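Local coordinates for protein subtilase cytotoxin subunit A (Escherichia coli, PDB 2IY9) that cleaves the host endoplasmic reticulum chaperone BiP at a single site in the hinge between its ATPase and protein-binding domains, as the subtilisin-like protease subunit of an AB5 toxin, at residues V48-S53 with S95-R100; V247-P252 with A276-V281; A283-C288 with K298-E303. All blocks are in the same frame, centred on the assembly; numbering follows the deposited sequence.

Contact 1 (V48-S53 with S95-R100); sequences VSVVDS and SLIASR
Ile97 meets Val48 and Val50 of the strand with both of its branches. The ethyl arm does most of the bridging: its terminal CD1 sits 3.9 Å from CG1 of Val48 and 3.8 Å from CG2 of Val50, so one methyl touches two valines that point to the same side of the strand. The shorter arm stays with Val48, where Ile97 CG2 lies 3.9 Å from Val48 CG2. Val48 and Ile97 thus come at each other tip to tip, whereas Val50 and Ile97 slide past one another in opposite directions. In Ile97, CG1 lies opposite the carbonyl carbon (chi1 -64°) and chi2 is extended at 164°, which carries CD1 across to the valines. Val50 has CG1 opposite its own backbone N (chi1 170°), and CG2, on the N side, makes the touch.

No hydrogen bond crosses; this is purely apolar packing, fully buried. Helix 271-288 closes over Ile97 and Val48, while Ile112 of the adjoining strand lies against Val50. Further along the same strand comes Asp52, the inferred charge-relay aspartate, near His89, the inferred histidine, which belongs to helix 84-98 as Ile97 does. A central parallel strand delivering the aspartate, packed on the helix that carries the histidine, is the hallmark of the subtilase (peptidase S8) fold.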
loop_
_atom_site.group_PDB
_atom_site.type_symbol
_atom_site.label_atom_id
_atom_site.label_comp_id
_atom_site.label_asym_id
_atom_site.label_seq_id
_atom_site.Cartn_x
_atom_site.Cartn_y
_atom_site.Cartn_z
ATOM N N VAL A 48 -7.374 -6.598 -4.059
ATOM C CA VAL A 48 -6.699 -5.654 -3.187
ATOM C C VAL A 48 -7.684 -4.557 -2.795
ATOM O O VAL A 48 -8.386 -3.989 -3.643
ATOM C CB VAL A 48 -5.456 -5.040 -3.872
ATOM C CG1 VAL A 48 -4.793 -3.984 -2.969
ATOM C CG2 VAL A 48 -4.454 -6.141 -4.251
ATOM N N SER A 49 -7.747 -4.276 -1.499
ATOM C CA SER A 49 -8.596 -3.205 -1.009
ATOM C C SER A 49 -7.896 -1.859 -1.250
ATOM O O SER A 49 -6.725 -1.692 -0.913
ATOM C CB SER A 49 -8.905 -3.442 0.474
ATOM O OG SER A 49 -9.911 -2.543 0.921
ATOM N N VAL A 50 -8.595 -0.918 -1.876
ATOM C CA VAL A 50 -8.037 0.419 -2.073
ATOM C C VAL A 50 -8.861 1.407 -1.250
ATOM O O VAL A 50 -9.962 1.819 -1.658
ATOM C CB VAL A 50 -7.924 0.815 -3.563
ATOM C CG1 VAL A 50 -7.559 2.303 -3.717
ATOM C CG2 VAL A 50 -6.880 -0.038 -4.248
ATOM N N VAL A 51 -8.323 1.740 -0.073
ATOM C CA VAL A 51 -8.988 2.620 0.887
ATOM C C VAL A 51 -8.453 4.021 0.584
ATOM O O VAL A 51 -7.280 4.351 0.860
ATOM C CB VAL A 51 -8.734 2.177 2.351
ATOM C CG1 VAL A 51 -9.556 3.033 3.333
ATOM C CG2 VAL A 51 -9.079 0.685 2.528
ATOM N N ASP A 52 -9.305 4.833 -0.035
ATOM C CA ASP A 52 -8.816 6.023 -0.722
ATOM C C ASP A 52 -9.962 6.947 -1.125
ATOM O O ASP A 52 -11.014 6.952 -0.483
ATOM C CB ASP A 52 -7.985 5.579 -1.941
ATOM C CG ASP A 52 -6.805 6.494 -2.212
ATOM O OD1 ASP A 52 -7.052 7.679 -2.547
ATOM O OD2 ASP A 52 -5.642 6.027 -2.098
ATOM N N SER A 53 -9.756 7.728 -2.186
ATOM C CA SER A 53 -10.699 8.777 -2.571
ATOM C C SER A 53 -11.736 8.319 -3.611
ATOM O O SER A 53 -12.474 9.141 -4.154
ATOM C CB SER A 53 -9.922 9.980 -3.102
ATOM O OG SER A 53 -9.286 9.669 -4.332
ATOM N N SER A 95 -4.510 1.954 -10.263
ATOM C CA SER A 95 -3.809 1.692 -11.517
ATOM C C SER A 95 -2.425 1.097 -11.264
ATOM O O SER A 95 -2.031 0.157 -11.955
ATOM C CB SER A 95 -3.764 2.920 -12.437
ATOM O OG SER A 95 -2.827 3.906 -12.022
ATOM N N LEU A 96 -1.705 1.623 -10.264
ATOM C CA LEU A 96 -0.358 1.127 -9.950
ATOM C C LEU A 96 -0.360 -0.333 -9.480
ATOM O O LEU A 96 0.561 -1.087 -9.785
ATOM C CB LEU A 96 0.332 2.025 -8.916
ATOM C CG LEU A 96 0.647 3.449 -9.380
ATOM C CD1 LEU A 96 1.181 4.251 -8.205
ATOM C CD2 LEU A 96 1.632 3.478 -10.582
ATOM N N ILE A 97 -1.412 -0.707 -8.758
ATOM C CA ILE A 97 -1.604 -2.071 -8.285
ATOM C C ILE A 97 -2.013 -3.009 -9.424
ATOM O O ILE A 97 -1.451 -4.096 -9.573
ATOM C CB ILE A 97 -2.659 -2.118 -7.159
ATOM C CG1 ILE A 97 -2.171 -1.336 -5.927
ATOM C CG2 ILE A 97 -3.019 -3.577 -6.772
ATOM C CD1 ILE A 97 -3.302 -1.025 -4.955
ATOM N N ALA A 98 -2.986 -2.592 -10.229
ATOM C CA ALA A 98 -3.736 -3.571 -11.040
ATOM C C ALA A 98 -4.023 -3.258 -12.519
ATOM O O ALA A 98 -4.643 -4.086 -13.212
ATOM C CB ALA A 98 -5.037 -3.903 -10.319
ATOM N N SER A 99 -3.635 -2.081 -13.012
ATOM C CA SER A 99 -3.990 -1.715 -14.401
ATOM C C SER A 99 -3.518 -2.753 -15.430
ATOM O O SER A 99 -2.387 -3.221 -15.375
ATOM C CB SER A 99 -3.476 -0.318 -14.777
ATOM O OG SER A 99 -3.566 -0.123 -16.190
ATOM N N ARG A 100 -4.398 -3.101 -16.366
ATOM C CA ARG A 100 -4.129 -4.175 -17.333
ATOM C C ARG A 100 -3.556 -3.699 -18.656
ATOM O O ARG A 100 -3.078 -4.500 -19.458
ATOM C CB ARG A 100 -5.404 -4.988 -17.569
ATOM C CG ARG A 100 -5.855 -5.638 -16.288
ATOM C CD ARG A 100 -6.953 -6.668 -16.475
ATOM N NE ARG A 100 -7.244 -7.255 -15.173
ATOM C CZ ARG A 100 -8.137 -8.215 -14.948
ATOM N NH1 ARG A 100 -8.850 -8.724 -15.953
ATOM N NH2 ARG A 100 -8.312 -8.662 -13.708
#

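Contact 2 (V247-P252 with A276-V281); sequences VDIAAP and AIVSGV
Ala251 and Val278 make the closest side-chain approach between the edge strand 249-252 and helix 271-288, which carries the inferred catalytic Ser272 in its first turn; both are pieces of the parallel alpha/beta core of the subtilase fold. Strand 249-252 and the helical segment 276-281 run nearly at right angles, with 100° between their directions, and their axes come within 8.3 Å.

Apolar packing does all the work across the interface. The CB of Ala251 lies 3.6 Å from Val278 CG2, and that same methyl also faces Ile249, whose CG2 is 4.2 Å away. Val278 holds CG1 anti to its backbone N (chi1 170°), which leaves CG2, the branch on the N side, to lie against the strand between these two residues. One residue earlier, Ile277 serves the end of the strand: its ethyl arm reaches Pro252, with CD1 at 4.1 Å from the ring atom CB. Tyr26 of helix 25-30 packs on both Pro252 and Ile277, and Val218 of the neighbouring strand on both Ile249 and Val278, so the interface is closed in from two parts of the fold.

Polar bonds stay within or behind each partner. The helix keeps its own pairing, as in Gly280 N to Ala276 O at 3.0 Å. On the strand side, Asp248 OD2 forms a salt bridge with Arg217.

One polar atom is caught in the apolar layer: the carbonyl O of Pro252 is buried with no hydrogen-bond partner in the model, and the Ile277 CD1 methyl lies 3.5 Å from it.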
loop_
_atom_site.group_PDB
_atom_site.type_symbol
_atom_site.label_atom_id
_atom_site.label_comp_id
_atom_site.label_asym_id
_atom_site.label_seq_id
_atom_site.Cartn_x
_atom_site.Cartn_y
_atom_site.Cartn_z
ATOM N N VAL A 247 9.266 3.027 9.919
ATOM C CA VAL A 247 9.159 2.654 8.505
ATOM C C VAL A 247 9.649 1.208 8.379
ATOM O O VAL A 247 10.754 0.888 8.831
ATOM C CB VAL A 247 10.031 3.583 7.602
ATOM C CG1 VAL A 247 9.963 3.150 6.136
ATOM C CG2 VAL A 247 9.631 5.081 7.769
ATOM N N ASP A 248 8.836 0.342 7.769
ATOM C CA ASP A 248 9.195 -1.081 7.620
ATOM C C ASP A 248 9.998 -1.400 6.353
ATOM O O ASP A 248 10.869 -2.279 6.363
ATOM C CB ASP A 248 7.937 -1.958 7.674
ATOM C CG ASP A 248 7.220 -1.858 9.010
ATOM O OD1 ASP A 248 7.818 -2.234 10.042
ATOM O OD2 ASP A 248 6.066 -1.383 9.034
ATOM N N ILE A 249 9.698 -0.683 5.272
ATOM C CA ILE A 249 10.276 -0.958 3.957
ATOM C C ILE A 249 10.211 0.307 3.102
ATOM O O ILE A 249 9.313 1.150 3.277
ATOM C CB ILE A 249 9.528 -2.133 3.241
ATOM C CG1 ILE A 249 10.369 -2.721 2.097
ATOM C CG2 ILE A 249 8.126 -1.697 2.755
ATOM C CD1 ILE A 249 9.825 -4.045 1.546
ATOM N N ALA A 250 11.162 0.429 2.180
ATOM C CA ALA A 250 11.118 1.477 1.181
ATOM C C ALA A 250 10.924 0.864 -0.199
ATOM O O ALA A 250 11.408 -0.237 -0.496
ATOM C CB ALA A 250 12.384 2.338 1.233
ATOM N N ALA A 251 10.211 1.594 -1.044
ATOM C CA ALA A 251 9.886 1.110 -2.363
ATOM C C ALA A 251 9.973 2.251 -3.360
ATOM O O ALA A 251 9.958 3.418 -2.960
ATOM C CB ALA A 251 8.494 0.493 -2.352
ATOM N N PRO A 252 10.100 1.926 -4.661
ATOM C CA PRO A 252 10.049 2.938 -5.714
ATOM C C PRO A 252 8.952 3.983 -5.481
ATOM O O PRO A 252 7.778 3.631 -5.332
ATOM C CB PRO A 252 9.754 2.107 -6.961
ATOM C CG PRO A 252 10.506 0.827 -6.704
ATOM C CD PRO A 252 10.336 0.570 -5.210
ATOM N N ALA A 276 1.425 1.759 -3.033
ATOM C CA ALA A 276 0.649 1.011 -4.031
ATOM C C ALA A 276 1.471 -0.140 -4.607
ATOM O O ALA A 276 0.982 -1.261 -4.793
ATOM C CB ALA A 276 0.155 1.940 -5.132
ATOM N N ILE A 277 2.731 0.156 -4.885
ATOM C CA ILE A 277 3.632 -0.811 -5.480
ATOM C C ILE A 277 3.863 -2.003 -4.539
ATOM O O ILE A 277 3.842 -3.166 -4.981
ATOM C CB ILE A 277 4.940 -0.112 -5.919
ATOM C CG1 ILE A 277 4.654 0.761 -7.152
ATOM C CG2 ILE A 277 6.048 -1.138 -6.222
ATOM C CD1 ILE A 277 5.754 1.768 -7.511
ATOM N N VAL A 278 4.053 -1.722 -3.248
ATOM C CA VAL A 278 4.247 -2.797 -2.266
ATOM C C VAL A 278 3.001 -3.682 -2.188
ATOM O O VAL A 278 3.108 -4.909 -2.138
ATOM C CB VAL A 278 4.645 -2.269 -0.865
ATOM C CG1 VAL A 278 4.579 -3.408 0.171
ATOM C CG2 VAL A 278 6.063 -1.686 -0.907
ATOM N N SER A 279 1.829 -3.049 -2.192
ATOM C CA SER A 279 0.558 -3.771 -2.219
ATOM C C SER A 279 0.434 -4.682 -3.427
ATOM O O SER A 279 -0.089 -5.784 -3.305
ATOM C CB SER A 279 -0.632 -2.804 -2.184
ATOM O OG SER A 279 -0.752 -2.215 -0.902
ATOM N N GLY A 280 0.911 -4.228 -4.590
ATOM C CA GLY A 280 0.881 -5.088 -5.787
ATOM C C GLY A 280 1.761 -6.321 -5.642
ATOM O O GLY A 280 1.403 -7.409 -6.098
ATOM N N VAL A 281 2.911 -6.154 -5.000
ATOM C CA VAL A 281 3.823 -7.278 -4.763
ATOM C C VAL A 281 3.168 -8.252 -3.777
ATOM O O VAL A 281 3.149 -9.446 -4.014
ATOM C CB VAL A 281 5.212 -6.813 -4.262
ATOM C CG1 VAL A 281 6.109 -8.024 -3.911
ATOM C CG2 VAL A 281 5.885 -5.902 -5.315
#

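Contact 3 (A283-C288 with K298-E303); sequences AAMTSC and KRTLLE
Met285 spans the gap between the two helices almost alone, laying its terminal methyl against Thr300 and its sulfur near Leu301. The backbones stay well apart, with 9.0 Å between the nearest CA atoms, those of Met285 and Leu301, and the long thioether bridges that distance.

The tight part is around CE. It lies 3.9 Å from Thr300 CG2 and equally close to Thr300 CB, and 4.0 Å from the backbone N of Leu301, so the methyl rests on the helix surface beside the threonine. A bend at the last torsion (chi3 66°), after an extended chi2, turns the methyl away from the line of the chain. Met285 and Thr300 run past each other in opposite directions. Thr300 has its CG2 opposite the backbone N, while OG1 bonds back to Glu296 O one turn earlier. Looser is the sulfur: SD stands 4.3 Å from Leu301 CD1. Ala326 and Phe330 also pack on Met285, which fills the junction of its own helix with helices 294-304 and 323-331.

Toward solvent the 298-303 segment of helix 294-304 presents Arg299 and Glu303, both exposed and neither touching 283-288. Across the way, in the 283-288 segment, hydroxyls fold onto their own backbone: Thr286 OG1 donates to Ala283 O at 2.6 Å, joined there by Ser287 N from the same face of that carbonyl, and Ser287 OG to Ala284 O at 2.7 Å.

With no hydrogen bond or salt bridge between the segments, the pairing rests on dispersion contacts of one long methionine side chain, while the covalent tie here runs from Cys288 to Cys331 in the A2 region.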
loop_
_atom_site.group_PDB
_atom_site.type_symbol
_atom_site.label_atom_id
_atom_site.label_comp_id
_atom_site.label_asym_id
_atom_site.label_seq_id
_atom_site.Cartn_x
_atom_site.Cartn_y
_atom_site.Cartn_z
ATOM N N ALA A 283 0.015 -8.618 -3.316
ATOM C CA ALA A 283 -1.083 -9.240 -4.081
ATOM C C ALA A 283 -0.584 -10.441 -4.888
ATOM O O ALA A 283 -1.207 -11.509 -4.874
ATOM C CB ALA A 283 -1.758 -8.224 -4.995
ATOM N N ALA A 284 0.541 -10.253 -5.578
ATOM C CA ALA A 284 1.167 -11.296 -6.378
ATOM C C ALA A 284 1.539 -12.507 -5.523
ATOM O O ALA A 284 1.290 -13.644 -5.910
ATOM C CB ALA A 284 2.396 -10.743 -7.092
ATOM N N MET A 285 2.136 -12.258 -4.357
ATOM C CA MET A 285 2.444 -13.322 -3.406
ATOM C C MET A 285 1.187 -14.077 -2.961
ATOM O O MET A 285 1.163 -15.320 -2.955
ATOM C CB MET A 285 3.148 -12.746 -2.186
ATOM C CG MET A 285 4.468 -12.060 -2.498
ATOM S SD MET A 285 5.080 -11.073 -1.132
ATOM C CE MET A 285 5.453 -12.276 0.130
ATOM N N THR A 286 0.131 -13.335 -2.623
ATOM C CA THR A 286 -1.088 -13.955 -2.069
ATOM C C THR A 286 -1.735 -14.931 -3.050
ATOM O O THR A 286 -2.371 -15.905 -2.633
ATOM C CB THR A 286 -2.148 -12.921 -1.651
ATOM O OG1 THR A 286 -2.631 -12.246 -2.813
ATOM C CG2 THR A 286 -1.589 -11.909 -0.658
ATOM N N SER A 287 -1.569 -14.668 -4.349
ATOM C CA SER A 287 -2.082 -15.565 -5.386
ATOM C C SER A 287 -1.611 -17.005 -5.153
ATOM O O SER A 287 -2.355 -17.954 -5.432
ATOM C CB SER A 287 -1.691 -15.079 -6.791
ATOM O OG SER A 287 -0.336 -15.382 -7.132
ATOM N N CYS A 288 -0.398 -17.150 -4.617
ATOM C CA CYS A 288 0.230 -18.462 -4.385
ATOM C C CYS A 288 -0.282 -19.219 -3.161
ATOM O O CYS A 288 -0.194 -20.453 -3.105
ATOM C CB CYS A 288 1.750 -18.312 -4.319
ATOM S SG CYS A 288 2.401 -17.864 -5.930
ATOM N N LYS A 298 3.938 -10.971 5.693
ATOM C CA LYS A 298 4.758 -9.843 6.141
ATOM C C LYS A 298 6.230 -10.241 6.307
ATOM O O LYS A 298 7.123 -9.552 5.795
ATOM C CB LYS A 298 4.218 -9.245 7.438
ATOM C CG LYS A 298 5.046 -8.066 7.964
ATOM C CD LYS A 298 4.296 -7.269 9.037
ATOM C CE LYS A 298 5.197 -6.182 9.601
ATOM N NZ LYS A 298 4.492 -5.399 10.640
ATOM N N ARG A 299 6.466 -11.345 7.016
ATOM C CA ARG A 299 7.815 -11.884 7.203
ATOM C C ARG A 299 8.539 -12.143 5.873
ATOM O O ARG A 299 9.676 -11.725 5.697
ATOM C CB ARG A 299 7.767 -13.175 8.047
ATOM C CG ARG A 299 9.134 -13.782 8.347
ATOM C CD ARG A 299 9.019 -15.077 9.166
ATOM N NE ARG A 299 8.311 -16.135 8.436
ATOM C CZ ARG A 299 7.111 -16.624 8.764
ATOM N NH1 ARG A 299 6.451 -16.173 9.826
ATOM N NH2 ARG A 299 6.569 -17.585 8.027
ATOM N N THR A 300 7.887 -12.833 4.938
ATOM C CA THR A 300 8.540 -13.116 3.662
ATOM C C THR A 300 8.883 -11.819 2.924
ATOM O O THR A 300 9.980 -11.688 2.393
ATOM C CB THR A 300 7.727 -14.082 2.784
ATOM O OG1 THR A 300 7.553 -15.321 3.485
ATOM C CG2 THR A 300 8.454 -14.358 1.460
ATOM N N LEU A 301 7.971 -10.852 2.919
ATOM C CA LEU A 301 8.257 -9.550 2.298
ATOM C C LEU A 301 9.492 -8.884 2.905
ATOM O O LEU A 301 10.397 -8.456 2.183
ATOM C CB LEU A 301 7.064 -8.602 2.418
ATOM C CG LEU A 301 7.246 -7.272 1.659
ATOM C CD1 LEU A 301 7.083 -7.479 0.144
ATOM C CD2 LEU A 301 6.256 -6.238 2.166
ATOM N N LEU A 302 9.522 -8.813 4.233
ATOM C CA LEU A 302 10.599 -8.139 4.944
ATOM C C LEU A 302 11.916 -8.883 4.879
ATOM O O LEU A 302 12.953 -8.254 4.658
ATOM C CB LEU A 302 10.213 -7.869 6.399
ATOM C CG LEU A 302 8.936 -7.035 6.559
ATOM C CD1 LEU A 302 8.748 -6.709 8.034
ATOM C CD2 LEU A 302 8.959 -5.757 5.702
ATOM N N GLU A 303 11.879 -10.203 5.082
ATOM C CA GLU A 303 13.097 -11.015 5.001
ATOM C C GLU A 303 13.727 -10.973 3.621
ATOM O O GLU A 303 14.951 -10.942 3.495
ATOM C CB GLU A 303 12.831 -12.475 5.396
ATOM C CG GLU A 303 13.011 -12.735 6.885
ATOM C CD GLU A 303 12.623 -14.146 7.296
ATOM O OE1 GLU A 303 12.389 -14.358 8.503
ATOM O OE2 GLU A 303 12.536 -15.033 6.418
#

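How the contacts relate
Helix 271-288 links all three contacts: contacts 2 and 3 use successive parts of it, and the side chains of contact 1 pack against it at Ala276 and Ala283. Ile97 CG1 lies 3.4 Å from Ala276 O, joining contacts 1 and 2, whose centres are 13 Å apart. Contacts 1 and 3 are about 17 Å apart between centres but meet where Val48 CG2 is 3.5 Å from Ala283 CB. Contacts 2 and 3, with centres 11 Å apart, meet where Leu301 CD2 lies 3.8 Å from Val278 CG1. Contact 1 contains Asp52, and its Val50 side chain is about 7 Å from that of His89; the Ser272 side chain is about 10 Å from those of both Val50 and Ile277. Contact 3 is remote.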